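Local coordinates for protein shikimate dehydrogenase (NADP(+)) (Thermus thermophilus, PDB 2D5C) that catalyses the reversible NADPH-linked reduction of 3-dehydroshikimate to shikimate, the fourth step of the chorismate pathway leading to aromatic amino acids, at residues E141-W145 / L161-L166. Residues are numbered along the deposited sequence; the frame is centred on the assembly and turned at random.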
ATOM      1  N   GLU A 141      25.970  17.647  -9.449  1.00 21.86           N
ATOM      2  CA  GLU A 141      26.904  17.999  -8.393  1.00 21.49           C
ATOM      3  C   GLU A 141      26.045  18.826  -7.429  1.00 20.04           C
ATOM      4  O   GLU A 141      25.506  19.853  -7.824  1.00 21.19           O
ATOM      5  CB  GLU A 141      28.017  18.878  -8.947  1.00 29.58           C
ATOM      6  CG  GLU A 141      28.990  19.396  -7.897  1.00 27.16           C
ATOM      7  CD  GLU A 141      30.130  20.210  -8.495  1.00 39.04           C
ATOM      8  OE1 GLU A 141      31.049  20.593  -7.738  1.00 41.04           O
ATOM      9  OE2 GLU A 141      30.105  20.475  -9.718  1.00 38.68           O
ATOM     10  N   VAL A 142      25.930  18.384  -6.182  1.00 20.04           N
ATOM     11  CA  VAL A 142      25.093  19.080  -5.207  1.00 19.86           C
ATOM     12  C   VAL A 142      25.884  19.677  -4.041  1.00 22.04           C
ATOM     13  O   VAL A 142      26.793  19.036  -3.504  1.00 21.61           O
ATOM     14  CB  VAL A 142      24.018  18.112  -4.629  1.00 21.22           C
ATOM     15  CG1 VAL A 142      23.014  18.868  -3.768  1.00 20.40           C
ATOM     16  CG2 VAL A 142      23.298  17.403  -5.763  1.00 24.27           C
ATOM     17  N   TRP A 143      25.537  20.912  -3.676  1.00 19.92           N
ATOM     18  CA  TRP A 143      26.152  21.593  -2.541  1.00 20.81           C
ATOM     19  C   TRP A 143      25.011  21.830  -1.565  1.00 19.81           C
ATOM     20  O   TRP A 143      23.855  21.980  -1.979  1.00 17.49           O
ATOM     21  CB  TRP A 143      26.733  22.946  -2.923  1.00 20.60           C
ATOM     22  CG  TRP A 143      27.837  22.899  -3.909  1.00 21.50           C
ATOM     23  CD1 TRP A 143      28.574  21.809  -4.280  1.00 23.49           C
ATOM     24  CD2 TRP A 143      28.351  24.004  -4.651  1.00 22.14           C
ATOM     25  NE1 TRP A 143      29.519  22.173  -5.215  1.00 29.24           N
ATOM     26  CE2 TRP A 143      29.402  23.518  -5.458  1.00 25.50           C
ATOM     27  CE3 TRP A 143      28.024  25.363  -4.710  1.00 20.58           C
ATOM     28  CZ2 TRP A 143      30.131  24.346  -6.317  1.00 31.00           C
ATOM     29  CZ3 TRP A 143      28.750  26.189  -5.565  1.00 29.79           C
ATOM     30  CH2 TRP A 143      29.792  25.674  -6.357  1.00 28.85           C
ATOM     31  N   VAL A 144      25.325  21.861  -0.271  1.00 18.79           N
ATOM     32  CA  VAL A 144      24.300  22.090   0.735  1.00 19.24           C
ATOM     33  C   VAL A 144      24.775  23.078   1.801  1.00 18.08           C
ATOM     34  O   VAL A 144      25.955  23.150   2.130  1.00 20.01           O
ATOM     35  CB  VAL A 144      23.901  20.763   1.452  1.00 22.35           C
ATOM     36  CG1 VAL A 144      23.352  19.758   0.436  1.00 23.68           C
ATOM     37  CG2 VAL A 144      25.127  20.166   2.150  1.00 26.24           C
ATOM     38  N   TRP A 145      23.833  23.840   2.324  1.00 20.10           N
ATOM     39  CA  TRP A 145      24.124  24.811   3.374  1.00 20.56           C
ATOM     40  C   TRP A 145      22.949  24.779   4.343  1.00 21.50           C
ATOM     41  O   TRP A 145      21.823  24.458   3.957  1.00 22.03           O
ATOM     42  CB  TRP A 145      24.266  26.213   2.779  1.00 23.61           C
ATOM     43  CG  TRP A 145      24.393  27.282   3.809  1.00 22.45           C
ATOM     44  CD1 TRP A 145      25.546  27.727   4.400  1.00 23.41           C
ATOM     45  CD2 TRP A 145      23.320  28.015   4.411  1.00 22.72           C
ATOM     46  NE1 TRP A 145      25.249  28.694   5.336  1.00 22.19           N
ATOM     47  CE2 TRP A 145      23.892  28.888   5.362  1.00 22.82           C
ATOM     48  CE3 TRP A 145      21.927  28.018   4.241  1.00 25.18           C
ATOM     49  CZ2 TRP A 145      23.120  29.756   6.142  1.00 26.95           C
ATOM     50  CZ3 TRP A 145      21.158  28.880   5.016  1.00 32.25           C
ATOM     51  CH2 TRP A 145      21.760  29.739   5.957  1.00 29.65           C
ATOM     52  N   LEU A 161      27.982  14.528  -0.747  1.00 24.90           N
ATOM     53  CA  LEU A 161      27.876  15.826  -1.413  1.00 21.37           C
ATOM     54  C   LEU A 161      28.921  16.786  -0.836  1.00 27.22           C
ATOM     55  O   LEU A 161      29.912  16.349  -0.253  1.00 29.67           O
ATOM     56  CB  LEU A 161      26.475  16.409  -1.196  1.00 20.27           C
ATOM     57  CG  LEU A 161      25.350  15.382  -1.372  1.00 23.09           C
ATOM     58  CD1 LEU A 161      23.997  16.008  -1.048  1.00 24.22           C
ATOM     59  CD2 LEU A 161      25.390  14.856  -2.792  1.00 27.84           C
ATOM     60  N   ARG A 162      28.694  18.091  -0.989  1.00 26.08           N
ATOM     61  CA  ARG A 162      29.630  19.091  -0.476  1.00 22.90           C
ATOM     62  C   ARG A 162      28.916  20.152   0.362  1.00 26.64           C
ATOM     63  O   ARG A 162      27.965  20.782  -0.103  1.00 25.21           O
ATOM     64  CB  ARG A 162      30.346  19.776  -1.644  1.00 22.26           C
ATOM     65  CG  ARG A 162      31.321  20.867  -1.217  1.00 30.61           C
ATOM     66  CD  ARG A 162      31.933  21.586  -2.410  1.00 36.77           C
ATOM     67  NE  ARG A 162      32.901  22.587  -1.976  1.00 40.15           N
ATOM     68  CZ  ARG A 162      33.515  23.447  -2.783  1.00 47.59           C
ATOM     69  NH1 ARG A 162      33.269  23.441  -4.087  1.00 46.81           N
ATOM     70  NH2 ARG A 162      34.372  24.323  -2.276  1.00 50.82           N
ATOM     71  N   ALA A 163      29.358  20.335   1.604  1.00 23.75           N
ATOM     72  CA  ALA A 163      28.770  21.349   2.462  1.00 20.11           C
ATOM     73  C   ALA A 163      29.556  22.624   2.187  1.00 25.71           C
ATOM     74  O   ALA A 163      30.786  22.605   2.188  1.00 29.29           O
ATOM     75  CB  ALA A 163      28.901  20.948   3.928  1.00 26.23           C
ATOM     76  N   VAL A 164      28.857  23.727   1.950  1.00 24.43           N
ATOM     77  CA  VAL A 164      29.546  24.976   1.635  1.00 23.37           C
ATOM     78  C   VAL A 164      29.076  26.166   2.445  1.00 23.24           C
ATOM     79  O   VAL A 164      27.997  26.142   3.043  1.00 25.63           O
ATOM     80  CB  VAL A 164      29.372  25.344   0.133  1.00 23.68           C
ATOM     81  CG1 VAL A 164      29.859  24.212  -0.741  1.00 25.01           C
ATOM     82  CG2 VAL A 164      27.911  25.650  -0.176  1.00 18.02           C
ATOM     83  N   PRO A 165      29.923  27.207   2.530  1.00 24.29           N
ATOM     84  CA  PRO A 165      29.534  28.402   3.270  1.00 25.35           C
ATOM     85  C   PRO A 165      28.562  29.090   2.318  1.00 27.00           C
ATOM     86  O   PRO A 165      28.631  28.870   1.105  1.00 26.02           O
ATOM     87  CB  PRO A 165      30.852  29.143   3.453  1.00 28.65           C
ATOM     88  CG  PRO A 165      31.658  28.720   2.269  1.00 27.30           C
ATOM     89  CD  PRO A 165      31.349  27.249   2.167  1.00 24.51           C
ATOM     90  N   LEU A 166      27.674  29.919   2.851  1.00 26.96           N
ATOM     91  CA  LEU A 166      26.652  30.576   2.047  1.00 23.59           C
ATOM     92  C   LEU A 166      27.088  31.390   0.826  1.00 26.28           C
ATOM     93  O   LEU A 166      26.351  31.451  -0.164  1.00 29.46           O
ATOM     94  CB  LEU A 166      25.778  31.448   2.945  1.00 27.79           C
ATOM     95  CG  LEU A 166      24.487  31.976   2.320  1.00 20.27           C
ATOM     96  CD1 LEU A 166      23.570  30.816   1.954  1.00 29.87           C
ATOM     97  CD2 LEU A 166      23.787  32.895   3.314  1.00 25.71           C
TER
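Trp145 and Leu166 both carry CG trans to the backbone N (chi1 173° and -168°), and these torsions bring the leucine branch over one face of the indole. Leu166 CD1 lies 3.9 Å from the centroid of the six-membered ring of Trp145 and close to its normal, which identifies a CH-pi contact. At the edge of the same indole, in its plane, Trp145 CD1 approaches Val164 O to 3.2 Å.

Around Trp143 the evidence is for packing more than charge. Its ring takes Val164 CG1 over one face, offset toward the rim, while the extended chain of Arg162 runs alongside, Arg162 CD coming to 3.7 Å from Trp143 NE1. The guanidinium is turned 75° from the indole plane, and at 5.2 Å from Arg162 CZ to the centroid of the Trp143 five-membered ring any cation-pi attraction is weak. Within 141-145, Trp143 NE1 donates a weak hydrogen bond to Glu141 OE1.

Three parallel-strand backbone hydrogen bonds set this register. Arg162 N to Val142 O is the longest at 3.3 Å. Val144 N to Arg162 O measures 2.9 Å, and Val164 N to Val144 O is the straightest of the three. On the sheet face of Val144 and Ala163, Val144 CG1 meets Leu161 CD1, and helix 149-159 packs against Val144.

Strand 142-145 also bonds to strand 119-122, placing 162-163 outermost in the parallel sheet. Together with helix 149-159 the two strands form a beta-alpha-beta crossover of the NADP-binding Rossmann fold, where Trp145 neighbours the NADP(+)-binding residues Gly123 and Arg147.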